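Local coordinates for protein putative alpha-galactosidase/melibiase (Bacteroides fragilis, PDB 4OGZ) that probably hydrolyses terminal, non-reducing alpha-D-galactose residues from alpha-D-galactosides, as a glycoside hydrolase family 27 alpha-galactosidase, at residues F348-M353 with L380-N384; L439-V445 with V469-K473. All coordinates share one frame; numbering follows the deposited sequence.

Contact 1 (F348-M353 with L380-N384); sequences FALWCM and LIAIN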
loop_
_atom_site.group_PDB
_atom_site.type_symbol
_atom_site.label_atom_id
_atom_site.label_comp_id
_atom_site.label_asym_id
_atom_site.label_seq_id
_atom_site.Cartn_x
_atom_site.Cartn_y
_atom_site.Cartn_z
ATOM N N PHE A 348 2.226 -11.842 -1.382
ATOM C CA PHE A 348 2.783 -10.689 -0.708
ATOM C C PHE A 348 4.157 -10.277 -1.282
ATOM O O PHE A 348 4.402 -9.122 -1.486
ATOM C CB PHE A 348 2.912 -10.978 0.779
ATOM C CG PHE A 348 3.370 -9.806 1.603
ATOM C CD1 PHE A 348 2.556 -8.700 1.754
ATOM C CD2 PHE A 348 4.581 -9.835 2.247
ATOM C CE1 PHE A 348 2.949 -7.601 2.506
ATOM C CE2 PHE A 348 4.984 -8.747 3.018
ATOM C CZ PHE A 348 4.161 -7.639 3.153
ATOM N N ALA A 349 5.024 -11.262 -1.476
ATOM C CA ALA A 349 6.332 -11.117 -2.033
ATOM C C ALA A 349 6.293 -10.448 -3.401
ATOM O O ALA A 349 7.027 -9.484 -3.624
ATOM C CB ALA A 349 7.012 -12.466 -2.119
ATOM N N LEU A 350 5.390 -10.909 -4.268
ATOM C CA LEU A 350 5.226 -10.308 -5.596
ATOM C C LEU A 350 4.653 -8.886 -5.526
ATOM O O LEU A 350 5.166 -7.978 -6.225
ATOM C CB LEU A 350 4.381 -11.222 -6.518
ATOM C CG LEU A 350 5.243 -12.088 -7.446
ATOM C CD1 LEU A 350 5.965 -11.218 -8.475
ATOM C CD2 LEU A 350 6.266 -12.922 -6.681
ATOM N N TRP A 351 3.679 -8.648 -4.653
ATOM C CA TRP A 351 3.174 -7.281 -4.439
ATOM C C TRP A 351 4.327 -6.374 -3.970
ATOM O O TRP A 351 4.405 -5.225 -4.365
ATOM C CB TRP A 351 2.024 -7.237 -3.446
ATOM C CG TRP A 351 0.623 -7.315 -4.033
ATOM C CD1 TRP A 351 -0.419 -6.501 -3.721
ATOM C CD2 TRP A 351 0.103 -8.266 -5.007
ATOM N NE1 TRP A 351 -1.541 -6.872 -4.418
ATOM C CE2 TRP A 351 -1.240 -7.922 -5.239
ATOM C CE3 TRP A 351 0.661 -9.314 -5.747
ATOM C CZ2 TRP A 351 -2.053 -8.615 -6.131
ATOM C CZ3 TRP A 351 -0.152 -10.013 -6.638
ATOM C CH2 TRP A 351 -1.500 -9.649 -6.819
ATOM N N CYS A 352 5.221 -6.906 -3.133
ATOM C CA CYS A 352 6.372 -6.136 -2.691
ATOM C C CYS A 352 7.296 -5.851 -3.848
ATOM O O CYS A 352 7.725 -4.711 -4.019
ATOM C CB CYS A 352 7.155 -6.855 -1.586
ATOM S SG CYS A 352 6.335 -6.776 0.006
HETATM N N MSE A 353 7.648 -6.895 -4.621
HETATM C CA MSE A 353 8.535 -6.726 -5.815
HETATM C C MSE A 353 7.981 -5.733 -6.822
HETATM O O MSE A 353 8.724 -4.944 -7.426
HETATM C CB MSE A 353 8.739 -8.054 -6.554
HETATM C CG MSE A 353 9.402 -9.174 -5.740
HETATM SE SE MSE A 353 11.309 -8.742 -5.593
HETATM C CE MSE A 353 11.806 -8.953 -7.475
ATOM N N LEU A 380 10.943 -7.925 2.917
ATOM C CA LEU A 380 10.064 -7.759 1.759
ATOM C C LEU A 380 9.470 -6.352 1.676
ATOM O O LEU A 380 9.450 -5.747 0.588
ATOM C CB LEU A 380 8.923 -8.770 1.733
ATOM C CG LEU A 380 9.370 -10.182 1.425
ATOM C CD1 LEU A 380 8.214 -11.155 1.734
ATOM C CD2 LEU A 380 9.842 -10.302 -0.016
ATOM N N ILE A 381 9.053 -5.838 2.821
ATOM C CA ILE A 381 8.505 -4.510 2.907
ATOM C C ILE A 381 9.571 -3.494 2.493
ATOM O O ILE A 381 9.275 -2.542 1.774
ATOM C CB ILE A 381 7.997 -4.231 4.327
ATOM C CG1 ILE A 381 6.700 -4.998 4.559
ATOM C CG2 ILE A 381 7.784 -2.716 4.571
ATOM C CD1 ILE A 381 6.273 -5.048 5.999
ATOM N N ALA A 382 10.799 -3.712 2.955
ATOM C CA ALA A 382 11.927 -2.864 2.603
ATOM C C ALA A 382 12.155 -2.832 1.089
ATOM O O ALA A 382 12.441 -1.799 0.530
ATOM C CB ALA A 382 13.174 -3.348 3.296
ATOM N N ILE A 383 11.949 -3.967 0.428
ATOM C CA ILE A 383 11.996 -4.030 -1.020
ATOM C C ILE A 383 10.896 -3.132 -1.601
ATOM O O ILE A 383 11.169 -2.239 -2.420
ATOM C CB ILE A 383 11.852 -5.494 -1.519
ATOM C CG1 ILE A 383 13.104 -6.254 -1.152
ATOM C CG2 ILE A 383 11.653 -5.544 -3.020
ATOM C CD1 ILE A 383 13.039 -7.739 -1.392
ATOM N N ASN A 384 9.673 -3.354 -1.149
ATOM C CA ASN A 384 8.547 -2.550 -1.579
ATOM C C ASN A 384 8.795 -1.045 -1.430
ATOM O O ASN A 384 8.374 -0.293 -2.304
ATOM C CB ASN A 384 7.268 -2.930 -0.838
ATOM C CG ASN A 384 6.026 -2.128 -1.288
ATOM O OD1 ASN A 384 5.568 -1.223 -0.569
ATOM N ND2 ASN A 384 5.444 -2.492 -2.418
#

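Contact 2 (L439-V445 with V469-K473); sequences LDRVYDV and VFICK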
loop_
_atom_site.group_PDB
_atom_site.type_symbol
_atom_site.label_atom_id
_atom_site.label_comp_id
_atom_site.label_asym_id
_atom_site.label_seq_id
_atom_site.Cartn_x
_atom_site.Cartn_y
_atom_site.Cartn_z
ATOM N N LEU A 439 26.136 -12.543 -8.199
ATOM C CA LEU A 439 25.767 -13.520 -7.186
ATOM C C LEU A 439 26.883 -13.749 -6.166
ATOM O O LEU A 439 26.969 -14.814 -5.571
ATOM C CB LEU A 439 25.376 -14.837 -7.869
ATOM C CG LEU A 439 24.170 -14.729 -8.809
ATOM C CD1 LEU A 439 23.985 -16.017 -9.620
ATOM C CD2 LEU A 439 22.886 -14.384 -8.041
ATOM N N ASP A 440 27.752 -12.773 -5.953
ATOM C CA ASP A 440 28.806 -12.976 -4.971
ATOM C C ASP A 440 28.271 -12.980 -3.533
ATOM O O ASP A 440 28.789 -13.692 -2.696
ATOM C CB ASP A 440 29.896 -11.927 -5.149
ATOM C CG ASP A 440 30.583 -12.036 -6.508
ATOM O OD1 ASP A 440 30.673 -13.145 -7.084
ATOM O OD2 ASP A 440 31.028 -10.996 -7.009
ATOM N N ARG A 441 27.223 -12.204 -3.273
ATOM C CA ARG A 441 26.618 -12.126 -1.987
ATOM C C ARG A 441 25.105 -12.169 -2.147
ATOM O O ARG A 441 24.511 -11.289 -2.775
ATOM C CB ARG A 441 27.039 -10.832 -1.306
ATOM C CG ARG A 441 26.688 -10.811 0.163
ATOM C CD ARG A 441 27.094 -9.501 0.805
ATOM N NE ARG A 441 27.049 -9.590 2.266
ATOM C CZ ARG A 441 25.961 -9.427 3.018
ATOM N NH1 ARG A 441 24.779 -9.155 2.470
ATOM N NH2 ARG A 441 26.061 -9.540 4.335
ATOM N N VAL A 442 24.478 -13.196 -1.578
ATOM C CA VAL A 442 23.072 -13.444 -1.827
ATOM C C VAL A 442 22.373 -13.656 -0.504
ATOM O O VAL A 442 22.806 -14.469 0.305
ATOM C CB VAL A 442 22.868 -14.656 -2.756
ATOM C CG1 VAL A 442 21.377 -14.975 -2.915
ATOM C CG2 VAL A 442 23.516 -14.383 -4.110
ATOM N N TYR A 443 21.324 -12.874 -0.269
ATOM C CA TYR A 443 20.585 -12.914 0.974
ATOM C C TYR A 443 19.175 -13.447 0.701
ATOM O O TYR A 443 18.474 -12.956 -0.182
ATOM C CB TYR A 443 20.558 -11.513 1.573
ATOM C CG TYR A 443 19.777 -11.395 2.850
ATOM C CD1 TYR A 443 20.324 -11.808 4.063
ATOM C CD2 TYR A 443 18.484 -10.866 2.846
ATOM C CE1 TYR A 443 19.606 -11.712 5.238
ATOM C CE2 TYR A 443 17.765 -10.753 4.020
ATOM C CZ TYR A 443 18.328 -11.189 5.211
ATOM O OH TYR A 443 17.601 -11.082 6.368
ATOM N N ASP A 444 18.783 -14.467 1.433
ATOM C CA ASP A 444 17.445 -15.074 1.308
ATOM C C ASP A 444 16.495 -14.321 2.235
ATOM O O ASP A 444 16.600 -14.393 3.443
ATOM C CB ASP A 444 17.503 -16.559 1.614
ATOM C CG ASP A 444 16.179 -17.258 1.414
ATOM O OD1 ASP A 444 15.111 -16.667 1.685
ATOM O OD2 ASP A 444 16.220 -18.420 0.986
ATOM N N VAL A 445 15.594 -13.571 1.622
ATOM C CA VAL A 445 14.668 -12.666 2.294
ATOM C C VAL A 445 13.517 -13.376 3.016
ATOM O O VAL A 445 12.937 -12.830 3.947
ATOM C CB VAL A 445 14.112 -11.677 1.236
ATOM C CG1 VAL A 445 12.814 -11.001 1.672
ATOM C CG2 VAL A 445 15.173 -10.655 0.908
ATOM N N VAL A 469 12.771 -15.225 -2.691
ATOM C CA VAL A 469 13.234 -13.862 -2.965
ATOM C C VAL A 469 14.647 -13.704 -2.428
ATOM O O VAL A 469 14.925 -14.014 -1.248
ATOM C CB VAL A 469 12.316 -12.793 -2.335
ATOM C CG1 VAL A 469 12.855 -11.395 -2.588
ATOM C CG2 VAL A 469 10.904 -12.897 -2.892
ATOM N N PHE A 470 15.544 -13.276 -3.309
ATOM C CA PHE A 470 16.935 -13.134 -2.963
ATOM C C PHE A 470 17.345 -11.726 -3.223
ATOM O O PHE A 470 16.978 -11.183 -4.255
ATOM C CB PHE A 470 17.837 -14.030 -3.822
ATOM C CG PHE A 470 17.479 -15.474 -3.771
ATOM C CD1 PHE A 470 17.774 -16.240 -2.658
ATOM C CD2 PHE A 470 16.822 -16.073 -4.838
ATOM C CE1 PHE A 470 17.456 -17.579 -2.625
ATOM C CE2 PHE A 470 16.510 -17.421 -4.804
ATOM C CZ PHE A 470 16.828 -18.171 -3.692
ATOM N N ILE A 471 18.176 -11.161 -2.350
ATOM C CA ILE A 471 18.859 -9.899 -2.666
ATOM C C ILE A 471 20.323 -10.173 -3.018
ATOM O O ILE A 471 21.041 -10.796 -2.262
ATOM C CB ILE A 471 18.732 -8.931 -1.495
ATOM C CG1 ILE A 471 17.268 -8.503 -1.399
ATOM C CG2 ILE A 471 19.633 -7.726 -1.683
ATOM C CD1 ILE A 471 16.972 -7.625 -0.221
ATOM N N CYS A 472 20.753 -9.657 -4.174
ATOM C CA CYS A 472 21.944 -10.134 -4.867
ATOM C C CYS A 472 22.842 -8.986 -5.164
ATOM O O CYS A 472 22.441 -8.024 -5.814
ATOM C CB CYS A 472 21.553 -10.794 -6.194
ATOM S SG CYS A 472 20.494 -12.275 -5.987
ATOM N N LYS A 473 24.074 -9.075 -4.708
ATOM C CA LYS A 473 25.067 -8.076 -5.091
ATOM C C LYS A 473 26.402 -8.783 -5.330
ATOM O O LYS A 473 26.603 -9.934 -4.923
ATOM C CB LYS A 473 25.168 -6.951 -4.045
ATOM C CG LYS A 473 25.200 -7.402 -2.583
ATOM C CD LYS A 473 24.458 -6.425 -1.653
ATOM C CE LYS A 473 24.146 -7.026 -0.278
ATOM N NZ LYS A 473 23.337 -8.293 -0.334
ATOM O OXT LYS A 473 27.288 -8.215 -5.971
HETATM O O HOH W 1 13.430 -16.755 -0.338
#

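Contact 1 (F348-M353 with L380-N384)
The carbonyl oxygen of Leu-380 lies where the two helices meet: it accepts the helical bond from Asn-384 N at 3.0 Å, and Cys-352 SG lies 3.3 Å from Leu-380 O. One turn further on, the helices are close enough for Asn-384 CA to lie 3.4 Å from Cys-352 O, a CA-H...O contact bent to 135° at the hydrogen. The small cysteine probably helps to allow this approach, while its sulfur also lies over one face of the Phe-348 ring, offset toward the rim. With CG anti to the backbone N (chi1 -175°), Phe-348 reaches across to the second helix. There CZ meets Ile-381 CG1 at 3.9 Å, at the ring edge, and CD2 touches Leu-380 CD1. The other Leu-380 methyl, CD2, rests 4.1 Å from Ala-349 CB, and the selenium of Met-353 packs on Ile-383 CG2. The Asn-384 amide is held by Ser-356 O through ND2. The segments 348-353 and 380-384, their axes 28° from parallel, belong to helices 341-353 and 378-384 of the TIM barrel domain; Leu-358 of barrel strand 358-360 touches Phe-348, Cys-352 and Asn-384, while Val-469 of strand 467-472 meets Ala-349, Leu-380 and Ile-383.

Contact 2 (L439-V445 with V469-K473)
Tyr-443 and Ile-471 form a hydrogen-bonded antiparallel pair, Ile-471 N reaching Tyr-443 O at 2.8 Å and Tyr-443 N returning a bond to Ile-471 O. The non-hydrogen-bonded pairs Val-442 with Cys-472 and Asp-444 with Phe-470 flank it, their side chains on the other face of the sheet from Tyr-443 and Ile-471. Along Phe-470, CB meets Val-442 CG1 at 3.8 Å, and CG and CD1 continue past that same methyl, which approaches the ring obliquely. CD1 also passes near Asp-444 CA, and CE1 ends 3.9 Å from Asp-444 OD2, with carboxylate and ring planes 75° apart. The CG of Phe-470 is anti to its carbonyl carbon (chi1 -56°), which swings the ring across Val-442 and Asp-444; Trp-458 meets it edge to face. The other Asp-444 oxygen, OD1, takes a bond from a water at 2.6 Å, and that water accepts from Val-469 N. Backbone N-H groups of Ile-446 and Glu-447 also bind OD1, so three donors fix the carboxylate at the start of the turn. At the far end Asp-440 and Arg-441 both face Lys-473 in a classic beta bulge, where Arg-441 N donates to the C-terminal Lys-473 O at 2.9 Å. Leu-439 CD2 touches Cys-472 SG. Arg-441 and Lys-473 then run side by side, NZ reaching the guanidinium edge with 3.3 Å between Lys-473 NZ and Arg-441 NH1. Paired backbones thus secure the chain terminus to Arg-441, just ahead of strand 442-444 in the beta-sandwich domain, and the terminal negative charge is met by an N-H and, through OXT, by the Ser-438 hydroxyl; the two crowded cations probably repel each other, which might favour proton loss from the lysine.

In the fold
Contact 1 is buried throughout and belongs to the putative catalytic barrel, whereas contact 2 is partly buried, about 25 Å from the centre of the chain, in the C-terminal beta-sandwich domain. Helix faces meet in the first through apolar side chains and a close sulfur; strands in the second through backbone hydrogen bonds, with a bulge and charged groups at its outer end. Their centres are about 15 Å apart, and they touch directly: Leu-380 CD2 lies 3.5 Å from Val-445 CG1. Helix 378-384 therefore packs both on helix 341-353 of the barrel's outer layer and on the C-terminal sheet, across an interdomain seam that is apolar here, though Tyr-443 OH adds a hydrogen bond to Asp-379.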